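Local structure of B-cell lymphoma 3-encoded protein (Homo sapiens, 1K1A) at residues Thr48-Ala53 / Ala68-Met73; Ser164-Leu169 / Leu196-Thr201. The protein regulates transcription of NF-kappa-B target genes, retaining the p50 subunit in the cytoplasm and acting as a transcriptional activator in the nucleus. All blocks are in the same frame, centred on the assembly; numbering follows the deposited sequence.

Interaction 1 (Thr48-Ala53 / Ala68-Met73)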
ATOM      1  N   THR A  48      -8.668  16.559  -4.144  1.00 12.27           N
ATOM      2  CA  THR A  48     -10.116  16.623  -4.229  1.00 11.74           C
ATOM      3  C   THR A  48     -10.644  16.553  -2.811  1.00 11.33           C
ATOM      4  O   THR A  48      -9.895  16.245  -1.881  1.00 11.34           O
ATOM      5  CB  THR A  48     -10.678  15.433  -5.014  1.00 11.75           C
ATOM      6  OG1 THR A  48     -10.375  14.211  -4.320  1.00 12.05           O
ATOM      7  CG2 THR A  48      -9.976  15.276  -6.370  1.00 12.04           C
ATOM      8  N   PRO A  49     -11.922  16.857  -2.630  1.00 10.65           N
ATOM      9  CA  PRO A  49     -12.566  16.678  -1.324  1.00 10.32           C
ATOM     10  C   PRO A  49     -12.422  15.250  -0.771  1.00 10.25           C
ATOM     11  O   PRO A  49     -12.255  15.098   0.441  1.00  9.36           O
ATOM     12  CB  PRO A  49     -14.025  17.018  -1.612  1.00 10.89           C
ATOM     13  CG  PRO A  49     -13.936  18.039  -2.697  1.00 10.71           C
ATOM     14  CD  PRO A  49     -12.817  17.503  -3.608  1.00 10.72           C
ATOM     15  N   LEU A  50     -12.430  14.229  -1.639  1.00  9.34           N
ATOM     16  CA  LEU A  50     -12.280  12.852  -1.176  1.00  9.46           C
ATOM     17  C   LEU A  50     -10.881  12.608  -0.599  1.00  9.67           C
ATOM     18  O   LEU A  50     -10.738  11.958   0.443  1.00  9.47           O
ATOM     19  CB  LEU A  50     -12.593  11.844  -2.297  1.00  9.47           C
ATOM     20  CG  LEU A  50     -12.484  10.343  -1.966  1.00  9.85           C
ATOM     21  CD1 LEU A  50     -13.402   9.960  -0.789  1.00 10.96           C
ATOM     22  CD2 LEU A  50     -12.809   9.517  -3.179  1.00  9.52           C
ATOM     23  N   HIS A  51      -9.857  13.116  -1.280  1.00  9.81           N
ATOM     24  CA  HIS A  51      -8.495  13.008  -0.776  1.00 10.69           C
ATOM     25  C   HIS A  51      -8.474  13.579   0.633  1.00 10.73           C
ATOM     26  O   HIS A  51      -7.876  13.006   1.536  1.00 10.57           O
ATOM     27  CB  HIS A  51      -7.515  13.825  -1.627  1.00 10.78           C
ATOM     28  CG  HIS A  51      -7.303  13.295  -3.017  1.00 12.30           C
ATOM     29  ND1 HIS A  51      -7.105  11.959  -3.295  1.00 16.39           N
ATOM     30  CD2 HIS A  51      -7.217  13.941  -4.204  1.00 13.01           C
ATOM     31  CE1 HIS A  51      -6.929  11.802  -4.595  1.00 13.62           C
ATOM     32  NE2 HIS A  51      -6.997  12.988  -5.170  1.00 15.57           N
ATOM     33  N   LEU A  52      -9.103  14.743   0.800  1.00 10.93           N
ATOM     34  CA  LEU A  52      -9.119  15.426   2.091  1.00 11.11           C
ATOM     35  C   LEU A  52      -9.869  14.647   3.169  1.00 11.15           C
ATOM     36  O   LEU A  52      -9.488  14.668   4.346  1.00 11.05           O
ATOM     37  CB  LEU A  52      -9.685  16.839   1.945  1.00 11.71           C
ATOM     38  CG  LEU A  52      -8.699  17.822   1.310  1.00 12.43           C
ATOM     39  CD1 LEU A  52      -9.323  19.222   1.159  1.00 14.28           C
ATOM     40  CD2 LEU A  52      -7.420  17.877   2.129  1.00 14.70           C
ATOM     41  N   ALA A  53     -10.928  13.956   2.768  1.00 10.87           N
ATOM     42  CA  ALA A  53     -11.697  13.147   3.703  1.00 11.54           C
ATOM     43  C   ALA A  53     -10.846  12.014   4.261  1.00 12.29           C
ATOM     44  O   ALA A  53     -10.961  11.674   5.434  1.00 12.47           O
ATOM     45  CB  ALA A  53     -12.938  12.601   3.042  1.00 11.41           C
ATOM     46  N   ALA A  68     -21.840   9.271  -3.760  1.00 16.72           N
ATOM     47  CA  ALA A  68     -22.355  10.362  -4.596  1.00 17.53           C
ATOM     48  C   ALA A  68     -21.675  10.484  -5.972  1.00 17.70           C
ATOM     49  O   ALA A  68     -22.094  11.292  -6.802  1.00 18.25           O
ATOM     50  CB  ALA A  68     -22.293  11.699  -3.846  1.00 17.20           C
ATOM     51  N   GLY A  69     -20.615   9.710  -6.203  1.00 17.86           N
ATOM     52  CA  GLY A  69     -19.963   9.712  -7.506  1.00 17.35           C
ATOM     53  C   GLY A  69     -18.523  10.204  -7.563  1.00 17.46           C
ATOM     54  O   GLY A  69     -17.935  10.297  -8.656  1.00 16.68           O
ATOM     55  N   ALA A  70     -17.955  10.565  -6.415  1.00 17.05           N
ATOM     56  CA  ALA A  70     -16.541  10.962  -6.390  1.00 17.40           C
ATOM     57  C   ALA A  70     -15.682   9.740  -6.707  1.00 17.80           C
ATOM     58  O   ALA A  70     -15.907   8.662  -6.161  1.00 18.19           O
ATOM     59  CB  ALA A  70     -16.161  11.542  -5.040  1.00 17.02           C
ATOM     60  N   SER A  71     -14.681   9.919  -7.561  1.00 18.39           N
ATOM     61  CA  SER A  71     -13.859   8.801  -8.023  1.00 18.66           C
ATOM     62  C   SER A  71     -12.728   8.426  -7.075  1.00 18.34           C
ATOM     63  O   SER A  71     -11.913   9.263  -6.701  1.00 18.36           O
ATOM     64  CB  SER A  71     -13.273   9.106  -9.408  1.00 19.18           C
ATOM     65  OG  SER A  71     -12.384   8.072  -9.823  1.00 18.97           O
ATOM     66  N   PRO A  72     -12.674   7.151  -6.708  1.00 18.49           N
ATOM     67  CA  PRO A  72     -11.581   6.625  -5.890  1.00 18.19           C
ATOM     68  C   PRO A  72     -10.261   6.601  -6.667  1.00 17.60           C
ATOM     69  O   PRO A  72      -9.214   6.432  -6.054  1.00 17.83           O
ATOM     70  CB  PRO A  72     -12.031   5.187  -5.590  1.00 18.75           C
ATOM     71  CG  PRO A  72     -13.480   5.168  -5.884  1.00 19.14           C
ATOM     72  CD  PRO A  72     -13.671   6.116  -7.032  1.00 18.63           C
ATOM     73  N   MET A  73     -10.308   6.774  -7.988  1.00 16.76           N
ATOM     74  CA  MET A  73      -9.080   6.752  -8.789  1.00 16.15           C
ATOM     75  C   MET A  73      -8.486   8.136  -9.126  1.00 15.44           C
ATOM     76  O   MET A  73      -7.441   8.212  -9.764  1.00 15.38           O
ATOM     77  CB  MET A  73      -9.269   5.936 -10.079  1.00 15.98           C
ATOM     78  CG  MET A  73      -9.632   4.466  -9.854  1.00 16.58           C
ATOM     79  SD  MET A  73      -8.342   3.538  -9.000  1.00 17.78           S
ATOM     80  CE  MET A  73      -7.065   3.488 -10.279  1.00 16.03           C
TER

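Interaction 2 (Ser164-Leu169 / Leu196-Thr201)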
ATOM      1  N   SER A 164       7.085  -9.141  11.691  1.00 16.11           N
ATOM      2  CA  SER A 164       5.626  -9.173  11.631  1.00 16.65           C
ATOM      3  C   SER A 164       5.129  -9.170  10.176  1.00 15.96           C
ATOM      4  O   SER A 164       4.320 -10.017   9.788  1.00 16.26           O
ATOM      5  CB  SER A 164       5.024  -7.999  12.416  1.00 16.60           C
ATOM      6  OG  SER A 164       5.278  -8.151  13.806  1.00 19.43           O
ATOM      7  N   MET A 165       5.610  -8.223   9.373  1.00 15.91           N
ATOM      8  CA  MET A 165       5.169  -8.132   7.971  1.00 15.41           C
ATOM      9  C   MET A 165       5.581  -9.362   7.163  1.00 14.99           C
ATOM     10  O   MET A 165       4.830  -9.834   6.308  1.00 14.52           O
ATOM     11  CB  MET A 165       5.704  -6.864   7.296  1.00 15.64           C
ATOM     12  CG  MET A 165       5.025  -5.578   7.722  1.00 16.62           C
ATOM     13  SD  MET A 165       3.222  -5.566   7.413  1.00 16.78           S
ATOM     14  CE  MET A 165       2.621  -5.869   9.009  1.00 18.75           C
ATOM     15  N   VAL A 166       6.781  -9.864   7.426  1.00 14.18           N
ATOM     16  CA  VAL A 166       7.264 -11.062   6.763  1.00 13.86           C
ATOM     17  C   VAL A 166       6.348 -12.229   7.083  1.00 13.49           C
ATOM     18  O   VAL A 166       5.911 -12.940   6.189  1.00 12.96           O
ATOM     19  CB  VAL A 166       8.734 -11.388   7.148  1.00 14.28           C
ATOM     20  CG1 VAL A 166       9.103 -12.798   6.710  1.00 13.62           C
ATOM     21  CG2 VAL A 166       9.698 -10.351   6.510  1.00 14.36           C
ATOM     22  N   GLN A 167       6.014 -12.398   8.358  1.00 13.36           N
ATOM     23  CA  GLN A 167       5.110 -13.471   8.754  1.00 12.91           C
ATOM     24  C   GLN A 167       3.706 -13.300   8.153  1.00 12.79           C
ATOM     25  O   GLN A 167       3.105 -14.259   7.675  1.00 11.79           O
ATOM     26  CB  GLN A 167       5.060 -13.600  10.283  1.00 13.75           C
ATOM     27  CG  GLN A 167       6.359 -14.191  10.875  1.00 14.84           C
ATOM     28  CD  GLN A 167       6.334 -14.347  12.395  1.00 18.07           C
ATOM     29  OE1 GLN A 167       5.482 -13.774  13.078  1.00 17.11           O
ATOM     30  NE2 GLN A 167       7.291 -15.114  12.928  1.00 18.58           N
ATOM     31  N   LEU A 168       3.210 -12.069   8.149  1.00 12.48           N
ATOM     32  CA  LEU A 168       1.878 -11.776   7.625  1.00 12.12           C
ATOM     33  C   LEU A 168       1.780 -12.059   6.126  1.00 11.89           C
ATOM     34  O   LEU A 168       0.813 -12.661   5.665  1.00 11.40           O
ATOM     35  CB  LEU A 168       1.488 -10.322   7.936  1.00 11.71           C
ATOM     36  CG  LEU A 168       0.057  -9.901   7.583  1.00 12.85           C
ATOM     37  CD1 LEU A 168      -0.969 -10.879   8.185  1.00 13.66           C
ATOM     38  CD2 LEU A 168      -0.223  -8.471   8.042  1.00 14.94           C
ATOM     39  N   LEU A 169       2.787 -11.636   5.367  1.00 12.31           N
ATOM     40  CA  LEU A 169       2.774 -11.850   3.919  1.00 12.36           C
ATOM     41  C   LEU A 169       2.898 -13.321   3.522  1.00 13.15           C
ATOM     42  O   LEU A 169       2.212 -13.786   2.605  1.00 12.71           O
ATOM     43  CB  LEU A 169       3.854 -11.006   3.232  1.00 12.64           C
ATOM     44  CG  LEU A 169       3.617  -9.489   3.227  1.00 11.95           C
ATOM     45  CD1 LEU A 169       4.905  -8.733   2.968  1.00 12.47           C
ATOM     46  CD2 LEU A 169       2.562  -9.099   2.195  1.00 15.08           C
ATOM     47  N   LEU A 196      18.812 -13.016  11.855  1.00 22.08           N
ATOM     48  CA  LEU A 196      18.494 -14.390  12.257  1.00 21.76           C
ATOM     49  C   LEU A 196      17.007 -14.797  12.276  1.00 21.08           C
ATOM     50  O   LEU A 196      16.656 -15.806  11.692  1.00 20.81           O
ATOM     51  CB  LEU A 196      19.169 -14.750  13.587  1.00 21.80           C
ATOM     52  CG  LEU A 196      20.693 -14.554  13.653  1.00 23.13           C
ATOM     53  CD1 LEU A 196      21.247 -15.184  14.909  1.00 23.03           C
ATOM     54  CD2 LEU A 196      21.397 -15.114  12.413  1.00 23.50           C
ATOM     55  N   PRO A 197      16.147 -14.053  12.972  1.00 20.60           N
ATOM     56  CA  PRO A 197      14.721 -14.407  13.029  1.00 20.22           C
ATOM     57  C   PRO A 197      14.104 -14.490  11.635  1.00 19.67           C
ATOM     58  O   PRO A 197      13.270 -15.365  11.380  1.00 19.53           O
ATOM     59  CB  PRO A 197      14.105 -13.253  13.824  1.00 20.43           C
ATOM     60  CG  PRO A 197      15.241 -12.708  14.633  1.00 20.78           C
ATOM     61  CD  PRO A 197      16.447 -12.846  13.763  1.00 20.94           C
ATOM     62  N   LEU A 198      14.526 -13.597  10.742  1.00 18.92           N
ATOM     63  CA  LEU A 198      14.018 -13.596   9.375  1.00 18.49           C
ATOM     64  C   LEU A 198      14.562 -14.774   8.572  1.00 17.60           C
ATOM     65  O   LEU A 198      13.844 -15.372   7.779  1.00 17.22           O
ATOM     66  CB  LEU A 198      14.332 -12.272   8.669  1.00 18.40           C
ATOM     67  CG  LEU A 198      13.279 -11.165   8.858  1.00 19.75           C
ATOM     68  CD1 LEU A 198      13.142 -10.786  10.319  1.00 21.54           C
ATOM     69  CD2 LEU A 198      13.587  -9.940   8.003  1.00 19.33           C
ATOM     70  N   VAL A 199      15.838 -15.092   8.762  1.00 16.93           N
ATOM     71  CA  VAL A 199      16.424 -16.223   8.065  1.00 16.11           C
ATOM     72  C   VAL A 199      15.659 -17.486   8.450  1.00 15.85           C
ATOM     73  O   VAL A 199      15.275 -18.280   7.588  1.00 15.90           O
ATOM     74  CB  VAL A 199      17.935 -16.385   8.378  1.00 16.18           C
ATOM     75  CG1 VAL A 199      18.503 -17.595   7.646  1.00 16.32           C
ATOM     76  CG2 VAL A 199      18.700 -15.125   7.982  1.00 15.73           C
ATOM     77  N   ARG A 200      15.406 -17.652   9.745  1.00 15.27           N
ATOM     78  CA  ARG A 200      14.686 -18.826  10.231  1.00 15.33           C
ATOM     79  C   ARG A 200      13.298 -18.923   9.612  1.00 14.99           C
ATOM     80  O   ARG A 200      12.883 -19.999   9.173  1.00 15.03           O
ATOM     81  CB  ARG A 200      14.554 -18.803  11.757  1.00 15.81           C
ATOM     82  CG  ARG A 200      15.834 -19.170  12.515  1.00 17.81           C
ATOM     83  CD  ARG A 200      15.720 -19.029  14.034  1.00 21.17           C
ATOM     84  NE  ARG A 200      17.019 -19.150  14.690  1.00 22.96           N
ATOM     85  CZ  ARG A 200      17.598 -18.187  15.393  1.00 23.93           C
ATOM     86  NH1 ARG A 200      16.992 -17.011  15.556  1.00 25.14           N
ATOM     87  NH2 ARG A 200      18.790 -18.397  15.934  1.00 24.19           N
ATOM     88  N   THR A 201      12.582 -17.803   9.599  1.00 14.24           N
ATOM     89  CA  THR A 201      11.223 -17.765   9.061  1.00 14.62           C
ATOM     90  C   THR A 201      11.178 -18.075   7.557  1.00 13.33           C
ATOM     91  O   THR A 201      10.384 -18.900   7.114  1.00 13.11           O
ATOM     92  CB  THR A 201      10.564 -16.411   9.368  1.00 14.86           C
ATOM     93  OG1 THR A 201      10.140 -16.390  10.739  1.00 18.12           O
ATOM     94  CG2 THR A 201       9.261 -16.256   8.602  1.00 15.91           C
TER

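Interaction 1 (Thr48-Ala53 / Ala68-Met73)
Within the second ankyrin repeat, the TPLH turn that starts helix 49-55 faces the chain leaving helix 59-67, and Leu-50 spans the distance between them. Its CG lies anti to the backbone N (chi1 -180°), which carries the branch out toward residues 70-72. The methyl CD2 does the touching: it meets the carbonyl O of Ser-71 at 3.6 Å, CA of Pro-72 at 4.1 Å and the methyl CB of Ala-70 at 4.3 Å. Leucine suits the place because it is long enough to reach the loop and also packs on Val-62 and Val-66 of helix 59-67; the small methyl of Ala-70 is consistent with the close approach of the chain here.

Each side is shaped by its own polar bonds. Thr-48 is the N-cap, its OG1 accepting from His-51 N over 3.3 Å in a nearly straight bond (168°), while Pro-49 fits the first turn, where its missing N-H costs no helix bond. On the other segment, Gly-69 ends helix 59-67 in a Schellman motif; its positive phi (116°) suits glycine, since a CB there would crowd the preceding carbonyl O. An ST turn follows, in which Ser-71 OG accepts from Met-73 N at 3.1 Å. A threonine-capped TPLH helix, its leucine turned onto the chain after the second helix, and a glycine ending that helix are hallmarks of the ankyrin repeat.

Interaction 2 (Ser164-Leu169 / Leu196-Thr201)
Val-166 on helix 163-171 and Thr-201 on helix 196-204 meet methyl to methyl, joining the second helices of the fifth and sixth ankyrin repeats. The bond from CA to CB of Val-166 points toward the neighbouring helix, and at CB the side chain splits into two branches with different partners. CG1, anti to the backbone N (chi1 167°), reaches CG2 of Thr-201 at 3.9 Å, the two side chains running alongside each other but pointing opposite ways. CG2, anti instead to the carbonyl carbon, approaches CD2 of Leu-198 at 4.2 Å; the leucine's length brings its tip here although its CB bond heads elsewhere. A beta-branched valine thus supplies two methyl contacts from one position, and it also packs on Ala-157 and Val-158 of helix 153-159 within its own repeat.

Thr-201 is suited to the border between core and solvent. Its methyl faces Val-166, while OG1 makes a weak hydrogen bond of 3.4 Å to the carbonyl O of Pro-197, one turn earlier. Gln-167 reaches across with an extended chain beyond CG, meeting the threonine side chain at about a right angle; its NE2 stops 3.8 Å from Thr-201 OG1, a polar proximity rather than a bond, at the exposed margin of the contact, where a long polar side chain fits. Leu-163 adds to the apolar side, touching both Leu-198 and Thr-201.

The short helical segments run almost parallel, at 10°, with their axes 10.6 Å apart at closest approach. Such side-by-side stacking of equivalent helices from successive repeats is characteristic of the ankyrin repeat solenoid.

In the fold
The two contacts represent the two scales on which the elongated ankyrin repeat domain of Bcl-3 is built. Interaction 1 lies within one repeat, tying the start of its first helix to the loop that follows its second; interaction 2 lies between repeats, joining second helices of neighbours. They share no helix and sit on opposite sides of the chain's centre, with their own centres 36 Å apart. Chemistry follows place: at 48-53/68-73 the touching residues are mostly buried, and one leucine methyl settles against loop backbone and alanine, whereas 164-169/196-201 grades from a buried valine-leucine pair to a solvent-exposed glutamine. Methyl packing, without hydrogen bonds, holds both, in interaction 1 largely against backbone.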